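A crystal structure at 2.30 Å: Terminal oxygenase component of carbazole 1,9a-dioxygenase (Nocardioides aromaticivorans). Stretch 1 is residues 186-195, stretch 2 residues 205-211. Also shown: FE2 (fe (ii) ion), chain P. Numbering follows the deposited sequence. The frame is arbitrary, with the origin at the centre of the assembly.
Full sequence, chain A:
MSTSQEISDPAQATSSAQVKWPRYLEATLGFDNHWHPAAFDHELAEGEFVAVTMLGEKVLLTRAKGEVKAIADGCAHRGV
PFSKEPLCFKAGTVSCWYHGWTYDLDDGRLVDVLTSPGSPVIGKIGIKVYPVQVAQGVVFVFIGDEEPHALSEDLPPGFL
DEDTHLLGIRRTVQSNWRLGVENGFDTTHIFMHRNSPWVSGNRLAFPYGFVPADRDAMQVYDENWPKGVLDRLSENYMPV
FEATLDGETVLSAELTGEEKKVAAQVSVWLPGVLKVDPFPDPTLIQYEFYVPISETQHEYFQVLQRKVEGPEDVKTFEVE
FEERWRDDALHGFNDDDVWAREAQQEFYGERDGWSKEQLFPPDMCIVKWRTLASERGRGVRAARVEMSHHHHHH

Stretch 1, residues 186-195: DTTHIFMHRN
Stretch 2, residues 205-211: AFPYGFV

Ile190 is the apolar hub of this contact. Its CA-to-CB bond points toward stretch 2, and with chi1 p (63°) and chi2 t the side chain reaches three apolar side chains: CB lies 3.8 Å from Phe206 CE2, while CD1 stands 3.6 Å from Phe210 CE2 and 4.1 Å from Pro207 CG. A branched aliphatic residue suits this place because it meets two aromatic rings and a proline at once. Phe206 (chi1 t, chi2 65°) and Phe210 (chi1 m, chi2 -83°) are both buried; Phe206 CE2 also lies 4.2 Å from His193 CB.

Beside this hub, Tyr208 (m, chi2 -42°) is the most heavily covered residue. Its CB sits 4.2 Å from Phe191 CD1, at the edge of the Phe191 ring (t, 67°), and its own ring edge receives Arg194 CB, 3.6 Å from Tyr208 CE1. Arg194 then folds back, its NH1 donating to Phe191 O at 3.0 Å.

Gly209, extended at 178/165, lets the backbones close in: its CA is 4.1 Å from Thr188 CA, and an ideal CB would come within 3.5 Å of that same atom. In the CA register, Thr187 CA lies 5.3 Å from Phe210 CA, and Phe191 CA lies 4.3 Å from Tyr208 CA.

The polar edge is a two-bond clasp. Phe210 N donates to Thr187 O, and Thr187 OG1 (chi1 p) donates to Phe210 O, each at 2.9 Å, so one threonine satisfies both polar backbone atoms of one strand residue. A water bridges the stretches elsewhere, donating to Ile190 O (2.6 Å) and Pro207 O (2.9 Å).

In the 3-10 segment that includes His189, the CA-to-CB bond of His189 points away from stretch 2, and the NE2 atoms of His189 and His193 each bind iron at 2.1 Å. Asp186 OD1 (chi1 t) steadies the turn before it, accepting from Thr188 N at 3.0 Å and His189 N at 2.9 Å.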

# COMPACT_ATOMS: atom_id res chain seq x y z
N ASP A 186 6.04 -11.00 -29.53
CA ASP A 186 4.83 -11.80 -29.62
C ASP A 186 4.19 -11.47 -30.96
O ASP A 186 3.77 -10.33 -31.18
CB ASP A 186 3.90 -11.42 -28.46
CG ASP A 186 2.66 -12.27 -28.40
OD1 ASP A 186 2.02 -12.48 -29.45
OD2 ASP A 186 2.31 -12.72 -27.29
N THR A 187 4.10 -12.45 -31.86
CA THR A 187 3.57 -12.20 -33.20
C THR A 187 2.05 -12.18 -33.40
O THR A 187 1.58 -11.86 -34.49
CB THR A 187 4.19 -13.19 -34.22
OG1 THR A 187 3.70 -14.51 -33.98
CG2 THR A 187 5.71 -13.20 -34.10
N THR A 188 1.28 -12.52 -32.37
CA THR A 188 -0.17 -12.48 -32.51
C THR A 188 -0.85 -11.49 -31.55
O THR A 188 -2.05 -11.27 -31.65
CB THR A 188 -0.81 -13.89 -32.34
OG1 THR A 188 -0.52 -14.41 -31.03
CG2 THR A 188 -0.26 -14.84 -33.39
N HIS A 189 -0.09 -10.89 -30.64
CA HIS A 189 -0.68 -9.93 -29.72
C HIS A 189 -1.07 -8.64 -30.46
O HIS A 189 -1.83 -7.83 -29.93
CB HIS A 189 0.31 -9.57 -28.60
CG HIS A 189 1.16 -8.37 -28.90
ND1 HIS A 189 2.24 -8.41 -29.75
CD2 HIS A 189 1.05 -7.08 -28.51
CE1 HIS A 189 2.77 -7.20 -29.87
NE2 HIS A 189 2.06 -6.37 -29.12
N ILE A 190 -0.55 -8.46 -31.67
CA ILE A 190 -0.83 -7.25 -32.43
C ILE A 190 -2.30 -7.04 -32.73
O ILE A 190 -2.71 -5.97 -33.20
CB ILE A 190 -0.02 -7.21 -33.75
CG1 ILE A 190 -0.41 -8.36 -34.67
CG2 ILE A 190 1.48 -7.24 -33.42
CD1 ILE A 190 0.39 -8.39 -35.97
N PHE A 191 -3.09 -8.06 -32.43
CA PHE A 191 -4.54 -8.00 -32.59
C PHE A 191 -5.03 -6.78 -31.80
O PHE A 191 -5.83 -5.99 -32.30
CB PHE A 191 -5.16 -9.28 -32.01
CG PHE A 191 -6.66 -9.25 -31.87
CD1 PHE A 191 -7.48 -9.20 -32.99
CD2 PHE A 191 -7.24 -9.29 -30.60
CE1 PHE A 191 -8.87 -9.19 -32.85
CE2 PHE A 191 -8.64 -9.28 -30.46
CZ PHE A 191 -9.45 -9.23 -31.58
N MET A 192 -4.52 -6.61 -30.59
CA MET A 192 -4.91 -5.51 -29.71
C MET A 192 -4.56 -4.12 -30.23
O MET A 192 -5.08 -3.12 -29.71
CB MET A 192 -4.30 -5.69 -28.32
CG MET A 192 -2.87 -5.17 -28.19
SD MET A 192 -2.20 -5.25 -26.51
CE MET A 192 -3.16 -3.98 -25.71
N HIS A 193 -3.70 -4.04 -31.23
CA HIS A 193 -3.30 -2.74 -31.79
C HIS A 193 -4.11 -2.32 -33.01
O HIS A 193 -3.94 -1.21 -33.52
CB HIS A 193 -1.82 -2.76 -32.21
CG HIS A 193 -0.86 -2.95 -31.09
ND1 HIS A 193 -0.83 -2.12 -29.99
CD2 HIS A 193 0.14 -3.85 -30.91
CE1 HIS A 193 0.15 -2.49 -29.18
NE2 HIS A 193 0.76 -3.54 -29.72
N ARG A 194 -4.99 -3.20 -33.48
CA ARG A 194 -5.80 -2.95 -34.68
C ARG A 194 -6.49 -1.60 -34.77
O ARG A 194 -6.69 -1.07 -35.87
CB ARG A 194 -6.84 -4.07 -34.85
CG ARG A 194 -7.94 -4.06 -33.81
CD ARG A 194 -8.83 -5.30 -33.90
NE ARG A 194 -9.93 -5.24 -32.95
CZ ARG A 194 -9.79 -5.39 -31.63
NH1 ARG A 194 -8.60 -5.62 -31.10
NH2 ARG A 194 -10.86 -5.28 -30.85
N ASN A 195 -6.86 -1.02 -33.63
CA ASN A 195 -7.56 0.26 -33.63
C ASN A 195 -6.69 1.47 -33.30
O ASN A 195 -7.20 2.57 -33.11
CB ASN A 195 -8.76 0.21 -32.68
CG ASN A 195 -9.87 -0.71 -33.19
OD1 ASN A 195 -10.50 -1.43 -32.42
ND2 ASN A 195 -10.11 -0.67 -34.50
N ALA A 205 -0.50 -1.53 -43.73
CA ALA A 205 -1.23 -2.74 -44.09
C ALA A 205 -0.83 -3.51 -42.85
O ALA A 205 0.27 -4.06 -42.78
CB ALA A 205 -0.65 -3.39 -45.34
N PHE A 206 -1.70 -3.53 -41.84
CA PHE A 206 -1.36 -4.19 -40.59
C PHE A 206 -2.27 -5.36 -40.26
O PHE A 206 -3.47 -5.18 -40.06
CB PHE A 206 -1.40 -3.15 -39.46
CG PHE A 206 -0.57 -3.52 -38.27
CD1 PHE A 206 0.82 -3.61 -38.38
CD2 PHE A 206 -1.17 -3.77 -37.05
CE1 PHE A 206 1.59 -3.94 -37.27
CE2 PHE A 206 -0.39 -4.11 -35.93
CZ PHE A 206 0.98 -4.19 -36.05
N PRO A 207 -1.70 -6.57 -40.18
CA PRO A 207 -2.49 -7.76 -39.88
C PRO A 207 -2.85 -7.90 -38.40
O PRO A 207 -2.30 -7.20 -37.55
CB PRO A 207 -1.59 -8.89 -40.37
CG PRO A 207 -0.23 -8.38 -40.00
CD PRO A 207 -0.28 -6.91 -40.41
N TYR A 208 -3.78 -8.81 -38.11
CA TYR A 208 -4.20 -9.06 -36.74
C TYR A 208 -3.20 -10.00 -36.06
O TYR A 208 -3.21 -10.15 -34.84
CB TYR A 208 -5.59 -9.69 -36.71
CG TYR A 208 -6.68 -8.77 -37.22
CD1 TYR A 208 -6.70 -7.42 -36.87
CD2 TYR A 208 -7.71 -9.26 -38.03
CE1 TYR A 208 -7.70 -6.57 -37.32
CE2 TYR A 208 -8.72 -8.41 -38.48
CZ TYR A 208 -8.71 -7.07 -38.12
OH TYR A 208 -9.69 -6.21 -38.58
N GLY A 209 -2.36 -10.64 -36.87
CA GLY A 209 -1.37 -11.55 -36.34
C GLY A 209 -0.53 -12.22 -37.41
O GLY A 209 -0.88 -12.18 -38.59
N PHE A 210 0.59 -12.81 -37.00
CA PHE A 210 1.48 -13.53 -37.91
C PHE A 210 1.57 -14.96 -37.38
O PHE A 210 1.92 -15.17 -36.22
CB PHE A 210 2.88 -12.92 -37.91
CG PHE A 210 2.96 -11.56 -38.52
CD1 PHE A 210 3.07 -11.41 -39.90
CD2 PHE A 210 2.95 -10.42 -37.72
CE1 PHE A 210 3.17 -10.14 -40.48
CE2 PHE A 210 3.05 -9.15 -38.28
CZ PHE A 210 3.16 -9.01 -39.67
N VAL A 211 1.28 -15.93 -38.23
CA VAL A 211 1.33 -17.33 -37.83
C VAL A 211 2.45 -18.05 -38.58
O VAL A 211 2.54 -17.97 -39.81
CB VAL A 211 -0.01 -18.03 -38.14
CG1 VAL A 211 0.06 -19.50 -37.74
CG2 VAL A 211 -1.14 -17.33 -37.39
FE FE2 P . 2.58 -4.32 -28.94
O HOH W 1 -3.68 -5.53 -35.61
O HOH W 2 3.80 -3.93 -30.58
O HOH W 3 4.29 -5.08 -28.19